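Local atomic coordinates of ATP-dependent 6-phosphofructokinase isozyme 2 (Escherichia coli, PDB entry 3UMO), a protein that phosphorylates D-fructose 6-phosphate to fructose 1,6-bisphosphate with ATP, the first committing step of glycolysis, working as a magnesium-dependent homodimeric kinase of the PfkB carbohydrate kinase family. Residues 17-22 with 28-33; 116-121 with 146-151; 211-216 with 231-236. All blocks are in the same frame, centred on the assembly; numbering follows the deposited sequence.

Contact 1 of 3, residues 17-22 with 28-33; sequences TITPQI and LRCTAP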
ATOM      1  N   THR A  17       9.953 -11.431 -10.951  1.00 19.39           N
ATOM      2  CA  THR A  17       8.658 -11.652 -11.576  1.00 20.77           C
ATOM      3  C   THR A  17       7.867 -10.355 -11.714  1.00 21.22           C
ATOM      4  O   THR A  17       8.218  -9.329 -11.110  1.00 21.33           O
ATOM      5  CB  THR A  17       7.830 -12.688 -10.789  1.00 24.37           C
ATOM      6  OG1 THR A  17       6.622 -12.974 -11.501  1.00 24.53           O
ATOM      7  CG2 THR A  17       7.489 -12.166  -9.394  1.00 21.02           C
ATOM      8  N   ILE A  18       6.800 -10.413 -12.506  1.00 18.28           N
ATOM      9  CA  ILE A  18       5.976  -9.250 -12.802  1.00 18.35           C
ATOM     10  C   ILE A  18       4.518  -9.556 -12.469  1.00 17.20           C
ATOM     11  O   ILE A  18       4.041 -10.669 -12.707  1.00 20.93           O
ATOM     12  CB  ILE A  18       6.097  -8.868 -14.298  1.00 21.34           C
ATOM     13  CG1 ILE A  18       7.546  -8.503 -14.639  1.00 24.21           C
ATOM     14  CG2 ILE A  18       5.191  -7.712 -14.637  1.00 25.94           C
ATOM     15  CD1 ILE A  18       7.819  -8.426 -16.144  1.00 27.38           C
ATOM     16  N   THR A  19       3.816  -8.573 -11.911  1.00 22.21           N
ATOM     17  CA  THR A  19       2.386  -8.712 -11.637  1.00 28.50           C
ATOM     18  C   THR A  19       1.707  -7.354 -11.885  1.00 26.25           C
ATOM     19  O   THR A  19       2.351  -6.314 -11.770  1.00 19.93           O
ATOM     20  CB  THR A  19       2.151  -9.264 -10.198  1.00 21.61           C
ATOM     21  OG1 THR A  19       0.820  -9.792 -10.080  1.00 25.19           O
ATOM     22  CG2 THR A  19       2.378  -8.182  -9.152  1.00 23.02           C
ATOM     23  N   PRO A  20       0.421  -7.351 -12.275  1.00 20.92           N
ATOM     24  CA  PRO A  20      -0.186  -6.060 -12.643  1.00 21.25           C
ATOM     25  C   PRO A  20      -0.431  -5.123 -11.466  1.00 23.08           C
ATOM     26  O   PRO A  20      -0.211  -3.917 -11.587  1.00 23.39           O
ATOM     27  CB  PRO A  20      -1.530  -6.469 -13.265  1.00 27.26           C
ATOM     28  CG  PRO A  20      -1.332  -7.880 -13.703  1.00 33.13           C
ATOM     29  CD  PRO A  20      -0.427  -8.488 -12.671  1.00 26.47           C
ATOM     30  N   GLN A  21      -0.888  -5.661 -10.344  1.00 20.84           N
ATOM     31  CA  GLN A  21      -1.226  -4.830  -9.197  1.00 24.65           C
ATOM     32  C   GLN A  21      -0.714  -5.492  -7.927  1.00 20.37           C
ATOM     33  O   GLN A  21      -0.432  -6.693  -7.913  1.00 22.96           O
ATOM     34  CB  GLN A  21      -2.749  -4.634  -9.105  1.00 24.13           C
ATOM     35  CG  GLN A  21      -3.407  -4.036 -10.354  1.00 25.91           C
ATOM     36  CD  GLN A  21      -3.357  -2.519 -10.385  1.00 26.85           C
ATOM     37  OE1 GLN A  21      -2.920  -1.882  -9.424  1.00 32.22           O
ATOM     38  NE2 GLN A  21      -3.803  -1.929 -11.495  1.00 28.05           N
ATOM     39  N   ILE A  22      -0.578  -4.713  -6.860  1.00 21.03           N
ATOM     40  CA  ILE A  22      -0.259  -5.307  -5.570  1.00 15.78           C
ATOM     41  C   ILE A  22      -1.308  -4.934  -4.533  1.00 24.55           C
ATOM     42  O   ILE A  22      -1.656  -3.763  -4.350  1.00 24.30           O
ATOM     43  CB  ILE A  22       1.181  -4.983  -5.092  1.00 21.54           C
ATOM     44  CG1 ILE A  22       1.480  -5.715  -3.773  1.00 21.89           C
ATOM     45  CG2 ILE A  22       1.390  -3.483  -4.958  1.00 25.01           C
ATOM     46  CD1 ILE A  22       2.966  -5.799  -3.457  1.00 23.31           C
ATOM     47  N   LEU A  28      -1.915 -13.057  -6.191  1.00 17.08           N
ATOM     48  CA  LEU A  28      -1.322 -12.197  -7.199  1.00 17.35           C
ATOM     49  C   LEU A  28      -0.659 -13.083  -8.246  1.00 17.06           C
ATOM     50  O   LEU A  28       0.330 -13.762  -7.959  1.00 21.99           O
ATOM     51  CB  LEU A  28      -0.325 -11.220  -6.574  1.00 18.17           C
ATOM     52  CG  LEU A  28      -0.927 -10.416  -5.419  1.00 19.88           C
ATOM     53  CD1 LEU A  28       0.140  -9.585  -4.714  1.00 21.97           C
ATOM     54  CD2 LEU A  28      -2.069  -9.530  -5.909  1.00 20.31           C
ATOM     55  N   ARG A  29      -1.231 -13.094  -9.450  1.00 17.85           N
ATOM     56  CA  ARG A  29      -0.699 -13.900 -10.546  1.00 19.46           C
ATOM     57  C   ARG A  29       0.578 -13.253 -11.052  1.00 24.71           C
ATOM     58  O   ARG A  29       0.559 -12.131 -11.569  1.00 23.04           O
ATOM     59  CB  ARG A  29      -1.708 -14.029 -11.694  1.00 27.87           C
ATOM     60  CG  ARG A  29      -2.872 -14.974 -11.409  1.00 43.31           C
ATOM     61  CD  ARG A  29      -3.687 -15.268 -12.677  1.00 56.72           C
ATOM     62  NE  ARG A  29      -3.166 -16.405 -13.440  1.00 67.64           N
ATOM     63  CZ  ARG A  29      -2.597 -16.315 -14.639  1.00 74.70           C
ATOM     64  NH1 ARG A  29      -2.468 -15.135 -15.231  1.00 75.92           N
ATOM     65  NH2 ARG A  29      -2.159 -17.409 -15.252  1.00 72.92           N
ATOM     66  N   CYS A  30       1.684 -13.968 -10.889  1.00 22.73           N
ATOM     67  CA  CYS A  30       2.996 -13.466 -11.259  1.00 20.01           C
ATOM     68  C   CYS A  30       3.516 -14.202 -12.476  1.00 22.66           C
ATOM     69  O   CYS A  30       3.260 -15.397 -12.646  1.00 24.56           O
ATOM     70  CB  CYS A  30       3.959 -13.638 -10.095  1.00 20.43           C
ATOM     71  SG  CYS A  30       3.511 -12.605  -8.705  1.00 23.62           S
ATOM     72  N   THR A  31       4.243 -13.490 -13.330  1.00 25.52           N
ATOM     73  CA  THR A  31       4.820 -14.108 -14.519  1.00 24.07           C
ATOM     74  C   THR A  31       5.904 -15.124 -14.172  1.00 25.02           C
ATOM     75  O   THR A  31       6.462 -15.103 -13.067  1.00 22.84           O
ATOM     76  CB  THR A  31       5.402 -13.059 -15.479  1.00 25.19           C
ATOM     77  OG1 THR A  31       6.355 -12.247 -14.780  1.00 23.96           O
ATOM     78  CG2 THR A  31       4.295 -12.177 -16.039  1.00 23.54           C
ATOM     79  N   ALA A  32       6.194 -16.014 -15.119  1.00 27.21           N
ATOM     80  CA  ALA A  32       7.266 -16.989 -14.958  1.00 20.97           C
ATOM     81  C   ALA A  32       8.547 -16.220 -14.657  1.00 22.99           C
ATOM     82  O   ALA A  32       8.929 -15.325 -15.414  1.00 23.38           O
ATOM     83  CB  ALA A  32       7.428 -17.809 -16.226  1.00 30.74           C
ATOM     84  N   PRO A  33       9.203 -16.555 -13.546  1.00 22.81           N
ATOM     85  CA  PRO A  33      10.314 -15.714 -13.084  1.00 25.12           C
ATOM     86  C   PRO A  33      11.557 -15.803 -13.957  1.00 22.96           C
ATOM     87  O   PRO A  33      11.840 -16.848 -14.560  1.00 27.18           O
ATOM     88  CB  PRO A  33      10.617 -16.280 -11.696  1.00 25.73           C
ATOM     89  CG  PRO A  33      10.181 -17.714 -11.776  1.00 27.57           C
ATOM     90  CD  PRO A  33       8.967 -17.709 -12.660  1.00 25.63           C
TER
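In the small beta-sheet lid of this ribokinase-family kinase, the end of strand 12-19 meets the chain that returns past it in the opposite direction, and Thr17 to Thr19 face Arg29 to Thr31. A reciprocal pair of bonds joins Ile18 and Thr31: Thr31 N donates to Ile18 O (2.9 Å), in the carbonyl plane, and Ile18 N gives its hydrogen to Thr31 OG1 at 3.0 Å in a more bent bond (141°). With chi1 at 55°, Thr31 OG1 sits between its own backbone N and carbonyl carbon, turned to Ile18 N. Two further threonine hydroxyls span the gap. Thr17 OG1 donates to Thr31 O over a short 2.6 Å, while its CG2 lies beside the side chain of Cys30. Farther along, Leu28 sets CD2 against Gln21 O and packs on Phe106 of the second subunit. Leu28 and Arg29, both substrate-binding residues, pair in parallel with a strand of that subunit, so the sheet runs on across the dimer interface. Gln21 NE2 is hydrogen-bonded to Ala99 O of a third subunit. Thr19 OG1 donates to Arg29 O at 2.8 Å, coming from above the carbonyl plane, 57° out of it.

Contact 2 of 3, residues 116-121 with 146-151; sequences DEFRQL and LEKLTQ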
ATOM      1  N   ASP A 116      31.320 -28.597   8.591  1.00 29.72           N
ATOM      2  CA  ASP A 116      32.194 -29.168   7.569  1.00 27.49           C
ATOM      3  C   ASP A 116      32.244 -28.273   6.335  1.00 28.44           C
ATOM      4  O   ASP A 116      33.317 -27.985   5.804  1.00 30.06           O
ATOM      5  CB  ASP A 116      31.720 -30.563   7.168  1.00 35.14           C
ATOM      6  CG  ASP A 116      32.510 -31.133   6.000  1.00 41.51           C
ATOM      7  OD1 ASP A 116      33.750 -30.970   5.976  1.00 48.31           O
ATOM      8  OD2 ASP A 116      31.893 -31.744   5.104  1.00 54.06           O
ATOM      9  N   GLU A 117      31.072 -27.838   5.886  1.00 27.93           N
ATOM     10  CA  GLU A 117      30.966 -26.978   4.717  1.00 27.43           C
ATOM     11  C   GLU A 117      31.699 -25.649   4.903  1.00 26.27           C
ATOM     12  O   GLU A 117      32.357 -25.164   3.982  1.00 27.27           O
ATOM     13  CB  GLU A 117      29.492 -26.751   4.356  1.00 31.26           C
ATOM     14  CG  GLU A 117      28.832 -27.981   3.724  1.00 32.29           C
ATOM     15  CD  GLU A 117      27.323 -28.013   3.901  1.00 27.05           C
ATOM     16  OE1 GLU A 117      26.699 -29.011   3.469  1.00 34.21           O
ATOM     17  OE2 GLU A 117      26.761 -27.052   4.471  1.00 31.44           O
ATOM     18  N   PHE A 118      31.600 -25.069   6.097  1.00 25.26           N
ATOM     19  CA  PHE A 118      32.291 -23.815   6.364  1.00 24.26           C
ATOM     20  C   PHE A 118      33.810 -23.998   6.321  1.00 25.46           C
ATOM     21  O   PHE A 118      34.526 -23.148   5.791  1.00 25.39           O
ATOM     22  CB  PHE A 118      31.861 -23.217   7.701  1.00 25.55           C
ATOM     23  CG  PHE A 118      32.451 -21.862   7.968  1.00 29.51           C
ATOM     24  CD1 PHE A 118      33.634 -21.734   8.680  1.00 30.52           C
ATOM     25  CD2 PHE A 118      31.831 -20.715   7.495  1.00 33.79           C
ATOM     26  CE1 PHE A 118      34.187 -20.488   8.923  1.00 31.84           C
ATOM     27  CE2 PHE A 118      32.380 -19.463   7.739  1.00 34.16           C
ATOM     28  CZ  PHE A 118      33.558 -19.351   8.455  1.00 34.79           C
ATOM     29  N   ARG A 119      34.297 -25.105   6.881  1.00 26.67           N
ATOM     30  CA  ARG A 119      35.720 -25.420   6.822  1.00 25.79           C
ATOM     31  C   ARG A 119      36.181 -25.624   5.377  1.00 25.01           C
ATOM     32  O   ARG A 119      37.316 -25.299   5.029  1.00 25.08           O
ATOM     33  CB  ARG A 119      36.053 -26.647   7.677  1.00 26.54           C
ATOM     34  CG  ARG A 119      36.166 -26.348   9.168  1.00 28.80           C
ATOM     35  CD  ARG A 119      36.590 -27.586   9.955  1.00 32.01           C
ATOM     36  NE  ARG A 119      35.520 -28.579   9.994  1.00 38.88           N
ATOM     37  CZ  ARG A 119      34.697 -28.748  11.024  1.00 29.24           C
ATOM     38  NH1 ARG A 119      34.840 -28.012  12.120  1.00 32.36           N
ATOM     39  NH2 ARG A 119      33.749 -29.677  10.966  1.00 32.97           N
ATOM     40  N   GLN A 120      35.300 -26.166   4.539  1.00 26.56           N
ATOM     41  CA  GLN A 120      35.607 -26.315   3.117  1.00 29.62           C
ATOM     42  C   GLN A 120      35.751 -24.962   2.440  1.00 26.50           C
ATOM     43  O   GLN A 120      36.605 -24.777   1.566  1.00 29.83           O
ATOM     44  CB  GLN A 120      34.523 -27.121   2.408  1.00 25.38           C
ATOM     45  CG  GLN A 120      34.569 -28.610   2.706  1.00 29.28           C
ATOM     46  CD  GLN A 120      33.508 -29.369   1.951  1.00 36.49           C
ATOM     47  OE1 GLN A 120      33.475 -29.348   0.720  1.00 33.72           O
ATOM     48  NE2 GLN A 120      32.619 -30.033   2.684  1.00 35.49           N
ATOM     49  N   LEU A 121      34.906 -24.021   2.843  1.00 26.57           N
ATOM     50  CA  LEU A 121      34.961 -22.667   2.307  1.00 27.09           C
ATOM     51  C   LEU A 121      36.237 -21.985   2.783  1.00 25.24           C
ATOM     52  O   LEU A 121      36.912 -21.296   2.016  1.00 26.71           O
ATOM     53  CB  LEU A 121      33.727 -21.873   2.734  1.00 26.25           C
ATOM     54  CG  LEU A 121      32.444 -22.232   1.980  1.00 27.36           C
ATOM     55  CD1 LEU A 121      31.211 -21.784   2.745  1.00 27.75           C
ATOM     56  CD2 LEU A 121      32.453 -21.603   0.593  1.00 30.72           C
ATOM     57  N   LEU A 146      29.449 -16.685  14.948  1.00 48.80           N
ATOM     58  CA  LEU A 146      30.170 -15.449  14.661  1.00 40.34           C
ATOM     59  C   LEU A 146      31.676 -15.628  14.818  1.00 36.23           C
ATOM     60  O   LEU A 146      32.457 -15.064  14.050  1.00 45.47           O
ATOM     61  CB  LEU A 146      29.679 -14.321  15.567  1.00 41.75           C
ATOM     62  CG  LEU A 146      28.224 -13.876  15.402  1.00 38.96           C
ATOM     63  CD1 LEU A 146      27.800 -13.036  16.596  1.00 42.57           C
ATOM     64  CD2 LEU A 146      28.038 -13.101  14.107  1.00 31.74           C
ATOM     65  N   GLU A 147      32.074 -16.428  15.805  1.00 42.43           N
ATOM     66  CA  GLU A 147      33.487 -16.699  16.054  1.00 46.93           C
ATOM     67  C   GLU A 147      34.183 -17.348  14.858  1.00 44.45           C
ATOM     68  O   GLU A 147      35.375 -17.126  14.639  1.00 42.46           O
ATOM     69  CB  GLU A 147      33.667 -17.557  17.315  1.00 60.60           C
ATOM     70  CG  GLU A 147      32.845 -18.838  17.335  1.00 70.00           C
ATOM     71  CD  GLU A 147      33.177 -19.728  18.523  1.00 81.43           C
ATOM     72  OE1 GLU A 147      34.316 -19.649  19.032  1.00 85.17           O
ATOM     73  OE2 GLU A 147      32.298 -20.509  18.949  1.00 84.15           O
ATOM     74  N   LYS A 148      33.440 -18.137  14.083  1.00 42.37           N
ATOM     75  CA  LYS A 148      34.000 -18.800  12.904  1.00 41.66           C
ATOM     76  C   LYS A 148      34.287 -17.802  11.781  1.00 36.19           C
ATOM     77  O   LYS A 148      35.223 -17.982  10.996  1.00 36.76           O
ATOM     78  CB  LYS A 148      33.066 -19.909  12.400  1.00 45.21           C
ATOM     79  CG  LYS A 148      32.812 -21.026  13.398  1.00 52.08           C
ATOM     80  CD  LYS A 148      34.091 -21.768  13.769  1.00 58.67           C
ATOM     81  CE  LYS A 148      34.643 -22.590  12.612  1.00 65.71           C
ATOM     82  NZ  LYS A 148      35.664 -21.864  11.803  1.00 70.18           N
ATOM     83  N   LEU A 149      33.472 -16.760  11.698  1.00 32.63           N
ATOM     84  CA  LEU A 149      33.709 -15.700  10.730  1.00 34.76           C
ATOM     85  C   LEU A 149      34.962 -14.927  11.119  1.00 30.94           C
ATOM     86  O   LEU A 149      35.777 -14.576  10.269  1.00 33.85           O
ATOM     87  CB  LEU A 149      32.510 -14.757  10.653  1.00 37.88           C
ATOM     88  CG  LEU A 149      32.654 -13.574   9.698  1.00 37.10           C
ATOM     89  CD1 LEU A 149      32.861 -14.056   8.266  1.00 30.56           C
ATOM     90  CD2 LEU A 149      31.430 -12.669   9.790  1.00 39.94           C
ATOM     91  N   THR A 150      35.108 -14.671  12.416  1.00 34.58           N
ATOM     92  CA  THR A 150      36.304 -14.023  12.938  1.00 32.12           C
ATOM     93  C   THR A 150      37.538 -14.872  12.631  1.00 30.20           C
ATOM     94  O   THR A 150      38.558 -14.360  12.170  1.00 36.54           O
ATOM     95  CB  THR A 150      36.188 -13.785  14.457  1.00 35.52           C
ATOM     96  OG1 THR A 150      35.136 -12.847  14.716  1.00 36.82           O
ATOM     97  CG2 THR A 150      37.487 -13.243  15.021  1.00 39.90           C
ATOM     98  N   GLN A 151      37.428 -16.176  12.873  1.00 34.35           N
ATOM     99  CA  GLN A 151      38.526 -17.104  12.624  1.00 37.16           C
ATOM    100  C   GLN A 151      38.935 -17.136  11.159  1.00 33.56           C
ATOM    101  O   GLN A 151      40.121 -17.234  10.846  1.00 36.52           O
ATOM    102  CB  GLN A 151      38.158 -18.515  13.090  1.00 48.26           C
ATOM    103  CG  GLN A 151      38.150 -18.679  14.603  1.00 63.64           C
ATOM    104  CD  GLN A 151      37.441 -19.943  15.051  1.00 74.63           C
ATOM    105  OE1 GLN A 151      37.273 -20.887  14.274  1.00 75.50           O
ATOM    106  NE2 GLN A 151      37.012 -19.965  16.310  1.00 77.00           N
TER
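Phe118 and Lys148 lie alongside each other, their side chains running in opposite directions between two helices. The ring comes edge-on to the backbone of the second helix, its CZ 3.3 Å from Lys148 O, which sits near the ring plane. In Phe118 CG lies anti to the backbone N (chi1 -175°), which carries the ring out toward the second helix. Lys148 CB comes over the same side of the ring as Lys148 O, 3.7 Å from Phe118 CE1, and the chain then bends at chi2, chi3 and chi4, folding back so that Lys148 NZ comes within 3.5 Å of the same CE1. The ammonium is tethered one helical turn on, where NZ donates to Gln151 OE1 at 3.1 Å, and it also has a long, weak ion pair with Glu122. Arg119 NH1 stays 6.2 Å from Lys148 NZ, so the like charges remain apart. Phe118 also touches Val144, while Leu121 turns to strands 55-61 and 80-84 and Leu149 to Ala171 of helix 169-175. This is packing between layer helices of an alpha/beta fold: helix 115-125 leads toward strand 133-137 of the parallel sheet, and helix 146-158 makes the beta-alpha-beta crossover from that strand to its neighbour 162-166.

Contact 3 of 3, residues 211-216 with 231-236; sequences EIVNSG and LGVDSE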
ATOM      1  N   GLU A 211      36.845   6.855  14.399  1.00 29.20           N
ATOM      2  CA  GLU A 211      36.998   6.028  15.595  1.00 31.52           C
ATOM      3  C   GLU A 211      37.438   4.614  15.215  1.00 32.41           C
ATOM      4  O   GLU A 211      38.305   4.017  15.865  1.00 37.37           O
ATOM      5  CB  GLU A 211      35.660   5.985  16.339  1.00 38.76           C
ATOM      6  CG  GLU A 211      35.692   5.420  17.744  1.00 59.07           C
ATOM      7  CD  GLU A 211      34.296   5.283  18.339  1.00 70.07           C
ATOM      8  OE1 GLU A 211      33.462   6.193  18.135  1.00 65.57           O
ATOM      9  OE2 GLU A 211      34.033   4.255  19.000  1.00 76.71           O
ATOM     10  N   ILE A 212      36.839   4.086  14.153  1.00 31.61           N
ATOM     11  CA  ILE A 212      37.168   2.747  13.663  1.00 32.01           C
ATOM     12  C   ILE A 212      38.590   2.686  13.098  1.00 28.52           C
ATOM     13  O   ILE A 212      39.312   1.709  13.308  1.00 33.22           O
ATOM     14  CB  ILE A 212      36.157   2.296  12.594  1.00 27.96           C
ATOM     15  CG1 ILE A 212      34.761   2.193  13.210  1.00 27.18           C
ATOM     16  CG2 ILE A 212      36.569   0.962  11.981  1.00 28.13           C
ATOM     17  CD1 ILE A 212      33.660   2.020  12.183  1.00 34.12           C
ATOM     18  N   VAL A 213      38.987   3.728  12.374  1.00 27.67           N
ATOM     19  CA  VAL A 213      40.338   3.787  11.831  1.00 27.54           C
ATOM     20  C   VAL A 213      41.345   3.927  12.969  1.00 33.81           C
ATOM     21  O   VAL A 213      42.305   3.162  13.049  1.00 34.87           O
ATOM     22  CB  VAL A 213      40.501   4.944  10.830  1.00 29.50           C
ATOM     23  CG1 VAL A 213      41.951   5.062  10.373  1.00 32.05           C
ATOM     24  CG2 VAL A 213      39.576   4.735   9.637  1.00 27.90           C
ATOM     25  N   ASN A 214      41.103   4.889  13.856  1.00 35.54           N
ATOM     26  CA  ASN A 214      41.975   5.118  15.006  1.00 42.61           C
ATOM     27  C   ASN A 214      42.154   3.893  15.905  1.00 45.27           C
ATOM     28  O   ASN A 214      43.238   3.670  16.453  1.00 41.51           O
ATOM     29  CB  ASN A 214      41.484   6.312  15.833  1.00 41.67           C
ATOM     30  CG  ASN A 214      41.666   7.638  15.114  1.00 47.15           C
ATOM     31  OD1 ASN A 214      42.391   7.728  14.120  1.00 44.84           O
ATOM     32  ND2 ASN A 214      41.013   8.681  15.622  1.00 45.46           N
ATOM     33  N   SER A 215      41.099   3.095  16.049  1.00 38.68           N
ATOM     34  CA  SER A 215      41.152   1.918  16.913  1.00 44.84           C
ATOM     35  C   SER A 215      41.956   0.777  16.286  1.00 46.59           C
ATOM     36  O   SER A 215      42.296  -0.197  16.964  1.00 43.12           O
ATOM     37  CB  SER A 215      39.745   1.433  17.259  1.00 44.83           C
ATOM     38  OG  SER A 215      39.098   0.898  16.118  1.00 43.23           O
ATOM     39  N   GLY A 216      42.257   0.906  14.997  1.00 39.50           N
ATOM     40  CA  GLY A 216      43.023  -0.094  14.275  1.00 43.79           C
ATOM     41  C   GLY A 216      42.175  -1.198  13.665  1.00 42.56           C
ATOM     42  O   GLY A 216      42.706  -2.165  13.113  1.00 41.86           O
ATOM     43  N   LEU A 231      31.490   9.037   2.479  1.00 17.59           N
ATOM     44  CA  LEU A 231      32.569   9.655   3.239  1.00 19.96           C
ATOM     45  C   LEU A 231      33.664   8.614   3.441  1.00 20.96           C
ATOM     46  O   LEU A 231      33.427   7.550   4.020  1.00 26.00           O
ATOM     47  CB  LEU A 231      32.055  10.152   4.588  1.00 23.70           C
ATOM     48  CG  LEU A 231      33.078  10.931   5.418  1.00 29.61           C
ATOM     49  CD1 LEU A 231      32.712  12.404   5.446  1.00 43.92           C
ATOM     50  CD2 LEU A 231      33.170  10.368   6.818  1.00 31.82           C
ATOM     51  N   GLY A 232      34.864   8.919   2.953  1.00 19.99           N
ATOM     52  CA  GLY A 232      35.987   8.009   3.060  1.00 22.22           C
ATOM     53  C   GLY A 232      36.987   8.514   4.080  1.00 24.20           C
ATOM     54  O   GLY A 232      37.357   9.690   4.071  1.00 23.28           O
ATOM     55  N   VAL A 233      37.414   7.625   4.970  1.00 24.56           N
ATOM     56  CA  VAL A 233      38.337   7.996   6.037  1.00 32.30           C
ATOM     57  C   VAL A 233      39.579   7.102   6.044  1.00 29.66           C
ATOM     58  O   VAL A 233      39.475   5.882   5.874  1.00 25.06           O
ATOM     59  CB  VAL A 233      37.630   7.969   7.415  1.00 37.84           C
ATOM     60  CG1 VAL A 233      38.624   8.123   8.547  1.00 47.72           C
ATOM     61  CG2 VAL A 233      36.577   9.065   7.487  1.00 42.55           C
ATOM     62  N   ASP A 234      40.739   7.741   6.218  1.00 27.30           N
ATOM     63  CA  ASP A 234      42.044   7.102   6.305  1.00 36.45           C
ATOM     64  C   ASP A 234      42.664   7.494   7.632  1.00 32.38           C
ATOM     65  O   ASP A 234      42.060   8.223   8.416  1.00 31.82           O
ATOM     66  CB  ASP A 234      42.966   7.663   5.223  1.00 43.17           C
ATOM     67  CG  ASP A 234      43.275   6.665   4.147  1.00 51.77           C
ATOM     68  OD1 ASP A 234      43.007   5.462   4.353  1.00 65.80           O
ATOM     69  OD2 ASP A 234      43.797   7.087   3.094  1.00 46.19           O
ATOM     70  N   SER A 235      43.893   7.047   7.866  1.00 37.72           N
ATOM     71  CA  SER A 235      44.651   7.529   9.008  1.00 41.11           C
ATOM     72  C   SER A 235      45.132   8.952   8.728  1.00 43.05           C
ATOM     73  O   SER A 235      45.516   9.678   9.645  1.00 46.37           O
ATOM     74  CB  SER A 235      45.850   6.616   9.297  1.00 45.14           C
ATOM     75  OG  SER A 235      46.794   6.644   8.237  1.00 44.95           O
ATOM     76  N   GLU A 236      45.091   9.347   7.457  1.00 36.17           N
ATOM     77  CA  GLU A 236      45.631  10.634   7.031  1.00 41.85           C
ATOM     78  C   GLU A 236      44.607  11.533   6.346  1.00 41.50           C
ATOM     79  O   GLU A 236      44.769  12.754   6.307  1.00 42.96           O
ATOM     80  CB  GLU A 236      46.811  10.418   6.081  1.00 53.71           C
ATOM     81  CG  GLU A 236      47.964   9.638   6.693  1.00 68.32           C
ATOM     82  CD  GLU A 236      48.924   9.112   5.646  1.00 79.49           C
ATOM     83  OE1 GLU A 236      48.767   9.477   4.460  1.00 81.79           O
ATOM     84  OE2 GLU A 236      49.829   8.329   6.005  1.00 83.84           O
TER
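Val213 meets the opposing chain with both of its methyls. CG2 touches Val233 CG1 at 3.7 Å, the two valine side chains meeting at a slant. CG1, placed opposite the backbone N by a chi1 of 175°, lies against the Asp234-Ser235 peptide, 3.7 Å from Asp234 O and equally far from Ser235 N; beyond it, Ser235 CB is 4.3 Å from the same methyl. The branched side chain thus covers Val233 with one arm and the Asp234-Ser235 peptide with the other. With an alanine at Val213 both methyls are gone, which is likely to open a gap above Val233 CG1 and strip the apolar cover from that peptide. Val213 also touches Val221, and Val233 is packed by Ala209 and Gln210, one helical turn earlier. The contact therefore lays helix 204-214 on the antiparallel three-stranded sheet of this PfkB-family kinase, in which strand 230-233 is the central one: its backbone bonds join Leu231 and Val233 to strand 221-224 and Gly232 to Ile239 of strand 238-241. Asp234 O, beside the Val213 methyl, accepts a hydrogen bond from Gln210 NE2, which also makes a weak bond to Asn214 OD1. Farther out, Ile212 packs on Leu191 and Leu194 of helix 188-195, and Glu211 OE1 forms a salt bridge with Arg197. Past Val213 the chain turns out of the helix in a Schellman motif. Gly216, with its positive phi of 88°, sends N back to Val213 O at 3.0 Å; a beta carbon would collide with the carbonyl oxygen of Ser215 at this backbone conformation. Ser215 OG folds back as well, donating to Ile212 O at 2.9 Å from above the carbonyl plane, and Gly216 is bonded through its backbone to Asn180.

The three contacts follow one another along the chain. Contact 1 belongs to the small sheet that reaches out to the partner subunit; contacts 2 and 3 lie in the alpha/beta body, untouched by other chains. The centres of contacts 1 and 3 are about 46 Å apart, on opposite sides of the chain's centre, and those of contacts 1 and 2 are about 38 Å apart. Contacts 2 and 3 are closer, about 28 Å between centres and about 12 Å between nearest atoms; contact 2 pairs helices 115-125 and 146-158 beside the parallel sheet, whereas contact 3 sets helix 204-214 on a strand of the antiparallel one. Of the three, contact 1 carries substrate-binding residues and the subunit interface.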